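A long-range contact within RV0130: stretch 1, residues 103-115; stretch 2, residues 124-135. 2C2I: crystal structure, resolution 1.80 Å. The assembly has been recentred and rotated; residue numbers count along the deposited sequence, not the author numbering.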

# COMPACT_ATOMS: atom_id res chain seq x y z
N GLY A 103 -2.93 12.21 -14.30
CA GLY A 103 -3.89 13.24 -14.72
C GLY A 103 -5.35 12.86 -14.58
O GLY A 103 -6.22 13.73 -14.66
N SER A 104 -5.63 11.57 -14.40
CA SER A 104 -7.00 11.06 -14.22
C SER A 104 -7.59 11.42 -12.87
O SER A 104 -6.87 11.72 -11.93
CB SER A 104 -7.02 9.54 -14.34
OG SER A 104 -6.69 9.18 -15.66
N ARG A 105 -8.93 11.34 -12.79
CA ARG A 105 -9.63 11.51 -11.52
C ARG A 105 -10.08 10.16 -10.97
O ARG A 105 -10.46 9.25 -11.72
CB ARG A 105 -10.83 12.44 -11.64
CG ARG A 105 -10.43 13.86 -12.03
CD ARG A 105 -11.50 14.86 -11.62
NE ARG A 105 -12.80 14.52 -12.20
CZ ARG A 105 -13.92 15.17 -11.91
NH1 ARG A 105 -13.89 16.18 -11.05
NH2 ARG A 105 -15.06 14.80 -12.48
N VAL A 106 -9.99 10.03 -9.65
CA VAL A 106 -10.42 8.84 -8.94
C VAL A 106 -11.41 9.21 -7.81
O VAL A 106 -11.38 10.31 -7.27
CB VAL A 106 -9.21 8.05 -8.35
CG1 VAL A 106 -8.28 7.57 -9.46
CG2 VAL A 106 -8.45 8.93 -7.34
N ARG A 107 -12.27 8.27 -7.44
CA ARG A 107 -13.24 8.49 -6.38
C ARG A 107 -13.53 7.14 -5.73
O ARG A 107 -13.56 6.10 -6.40
CB ARG A 107 -14.53 9.09 -6.97
CG ARG A 107 -15.68 9.20 -6.03
CD ARG A 107 -16.78 10.05 -6.67
NE ARG A 107 -17.55 9.29 -7.66
CZ ARG A 107 -18.68 9.74 -8.20
NH1 ARG A 107 -19.14 10.94 -7.86
NH2 ARG A 107 -19.35 9.01 -9.08
N ALA A 108 -13.77 7.15 -4.42
CA ALA A 108 -13.96 5.91 -3.69
C ALA A 108 -15.36 5.83 -3.06
O ALA A 108 -15.93 6.87 -2.70
CB ALA A 108 -12.86 5.75 -2.60
N THR A 109 -15.88 4.61 -2.93
CA THR A 109 -17.08 4.29 -2.15
C THR A 109 -16.66 3.25 -1.12
O THR A 109 -16.01 2.29 -1.48
CB THR A 109 -18.13 3.63 -3.06
OG1 THR A 109 -18.42 4.54 -4.15
CG2 THR A 109 -19.40 3.34 -2.26
N SER A 110 -17.03 3.44 0.15
CA SER A 110 -16.69 2.44 1.18
C SER A 110 -17.91 1.97 1.99
O SER A 110 -18.87 2.73 2.18
CB SER A 110 -15.64 3.00 2.15
OG SER A 110 -14.41 3.28 1.49
N SER A 111 -17.83 0.75 2.49
CA SER A 111 -18.86 0.18 3.38
C SER A 111 -18.19 -0.42 4.59
O SER A 111 -17.05 -0.90 4.49
CB SER A 111 -19.63 -0.93 2.67
OG SER A 111 -20.15 -0.43 1.45
N LEU A 112 -18.89 -0.42 5.73
CA LEU A 112 -18.33 -1.03 6.92
C LEU A 112 -18.67 -2.52 6.98
O LEU A 112 -19.85 -2.91 7.09
CB LEU A 112 -18.86 -0.28 8.16
CG LEU A 112 -18.35 -0.60 9.54
CD1 LEU A 112 -16.81 -0.44 9.56
CD2 LEU A 112 -19.01 0.41 10.49
N VAL A 113 -17.64 -3.37 6.90
CA VAL A 113 -17.84 -4.82 6.95
C VAL A 113 -18.11 -5.28 8.39
O VAL A 113 -19.05 -6.05 8.64
CB VAL A 113 -16.64 -5.57 6.34
CG1 VAL A 113 -16.82 -7.07 6.46
CG2 VAL A 113 -16.51 -5.19 4.87
N GLY A 114 -17.32 -4.77 9.33
CA GLY A 114 -17.44 -5.23 10.70
C GLY A 114 -16.59 -4.41 11.62
O GLY A 114 -15.65 -3.74 11.18
N VAL A 115 -16.90 -4.47 12.91
CA VAL A 115 -16.16 -3.73 13.90
C VAL A 115 -15.90 -4.66 15.05
O VAL A 115 -16.84 -5.28 15.54
CB VAL A 115 -16.95 -2.51 14.43
CG1 VAL A 115 -16.18 -1.84 15.54
CG2 VAL A 115 -17.24 -1.50 13.27
N GLN A 124 -11.41 -2.08 15.95
CA GLN A 124 -10.83 -2.36 14.66
C GLN A 124 -11.96 -2.50 13.66
O GLN A 124 -12.81 -3.37 13.83
CB GLN A 124 -10.11 -3.70 14.77
CG GLN A 124 -9.21 -4.04 13.65
CD GLN A 124 -8.03 -4.82 14.19
OE1 GLN A 124 -7.06 -4.23 14.69
NE2 GLN A 124 -8.10 -6.13 14.12
N ALA A 125 -11.96 -1.65 12.64
CA ALA A 125 -13.00 -1.65 11.62
C ALA A 125 -12.48 -2.30 10.34
O ALA A 125 -11.41 -1.94 9.86
CB ALA A 125 -13.43 -0.25 11.34
N THR A 126 -13.24 -3.24 9.79
CA THR A 126 -12.93 -3.82 8.50
C THR A 126 -13.81 -3.10 7.47
O THR A 126 -15.03 -3.05 7.62
CB THR A 126 -13.14 -5.32 8.52
OG1 THR A 126 -12.29 -5.89 9.54
CG2 THR A 126 -12.83 -5.98 7.16
N VAL A 127 -13.17 -2.57 6.43
CA VAL A 127 -13.82 -1.66 5.48
C VAL A 127 -13.62 -2.21 4.06
O VAL A 127 -12.53 -2.65 3.72
CB VAL A 127 -13.23 -0.24 5.58
CG1 VAL A 127 -13.90 0.70 4.56
CG2 VAL A 127 -13.37 0.36 7.02
N SER A 128 -14.69 -2.18 3.26
CA SER A 128 -14.60 -2.50 1.83
C SER A 128 -14.60 -1.21 1.03
O SER A 128 -15.42 -0.34 1.29
CB SER A 128 -15.80 -3.34 1.40
OG SER A 128 -17.01 -2.67 1.72
N THR A 129 -13.68 -1.07 0.07
CA THR A 129 -13.61 0.15 -0.73
C THR A 129 -13.48 -0.24 -2.20
O THR A 129 -12.79 -1.21 -2.54
CB THR A 129 -12.43 1.09 -0.32
OG1 THR A 129 -12.52 1.42 1.09
CG2 THR A 129 -12.45 2.39 -1.09
N THR A 130 -14.16 0.52 -3.05
CA THR A 130 -13.94 0.45 -4.46
C THR A 130 -13.51 1.82 -4.88
O THR A 130 -14.16 2.79 -4.53
CB THR A 130 -15.22 -0.01 -5.20
OG1 THR A 130 -15.42 -1.39 -4.91
CG2 THR A 130 -15.07 0.17 -6.71
N VAL A 131 -12.37 1.89 -5.58
CA VAL A 131 -11.90 3.15 -6.14
C VAL A 131 -12.17 3.09 -7.64
O VAL A 131 -11.63 2.23 -8.35
CB VAL A 131 -10.38 3.38 -5.88
CG1 VAL A 131 -9.95 4.76 -6.36
CG2 VAL A 131 -10.05 3.25 -4.40
N GLU A 132 -13.03 4.00 -8.12
CA GLU A 132 -13.26 4.13 -9.56
C GLU A 132 -12.33 5.16 -10.16
O GLU A 132 -11.88 6.07 -9.46
CB GLU A 132 -14.72 4.51 -9.84
CG GLU A 132 -15.10 5.91 -9.43
CD GLU A 132 -16.60 6.16 -9.65
OE1 GLU A 132 -17.10 5.95 -10.78
OE2 GLU A 132 -17.28 6.54 -8.68
N VAL A 133 -12.05 5.03 -11.46
CA VAL A 133 -11.24 6.03 -12.16
C VAL A 133 -12.04 6.53 -13.38
O VAL A 133 -12.55 5.74 -14.15
CB VAL A 133 -9.77 5.53 -12.49
CG1 VAL A 133 -9.75 4.12 -13.11
CG2 VAL A 133 -9.01 6.52 -13.36
N GLU A 134 -12.14 7.85 -13.52
CA GLU A 134 -13.14 8.49 -14.39
C GLU A 134 -13.19 8.07 -15.87
O GLU A 134 -14.28 8.13 -16.48
CB GLU A 134 -13.05 10.00 -14.26
CG GLU A 134 -14.29 10.76 -14.71
CD GLU A 134 -14.23 12.22 -14.37
OE1 GLU A 134 -13.14 12.81 -14.52
OE2 GLU A 134 -15.26 12.77 -13.92
N GLY A 135 -12.08 7.64 -16.46
CA GLY A 135 -12.09 7.18 -17.87
C GLY A 135 -12.15 5.68 -18.22
O GLY A 135 -11.89 5.31 -19.37
O HOH W 1 -10.59 12.13 -15.31
O HOH W 2 -16.37 4.69 -6.17
O HOH W 3 -19.18 7.19 -11.69

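Strands 105–115 and 124–133 run antiparallel, their axes 157° apart and 4.5 Å at closest approach. Hydrogen-bonded pairs alternate with non-hydrogen-bonded ones: at Thr 109 and Thr 130, each N donates to the other residue's O at 3.0 Å, whereas Ala 108 and Val 131 face each other without such bonds, their CA atoms 4.2 Å apart. A bulge at Val 113 (phi/psi −76/−45) breaks the pattern. There Thr 126 O accepts from Val 113 N at 2.7 Å and, weakly, from Gly 114 N at 3.3 Å, so one residue of stretch 2 faces two of stretch 1.

Away from the bulge and the strand ends, successive side chains alternate between the sheet's faces; Val 113 instead points toward the other strand. The buried face suits small and branched apolar groups: Val 106 CG1 lies 3.9 Å from Val 133 CB, and Leu 112 CD1 reaches Ala 125 CB at 3.8 Å. Amid them, the hydroxyls of Ser 110 and Thr 129 form a hydrogen bond, OG to OG1 at 2.7 Å, which helps these polar groups fit a buried place.

The other face is partly exposed and suits polar chains: mostly Ser and Thr, with Arg 107 and Glu 132 near one end. Arg 107 NE donates to Glu 132 OE2 at 2.9 Å in a salt bridge. Past this pair, at the strand end, Arg 105 meets Glu 134 through two roughly parallel bonds, NE to OE1 at 2.9 Å and NH2 to OE2 at a very short 2.5 Å; the carboxylate matches the guanidinium edge.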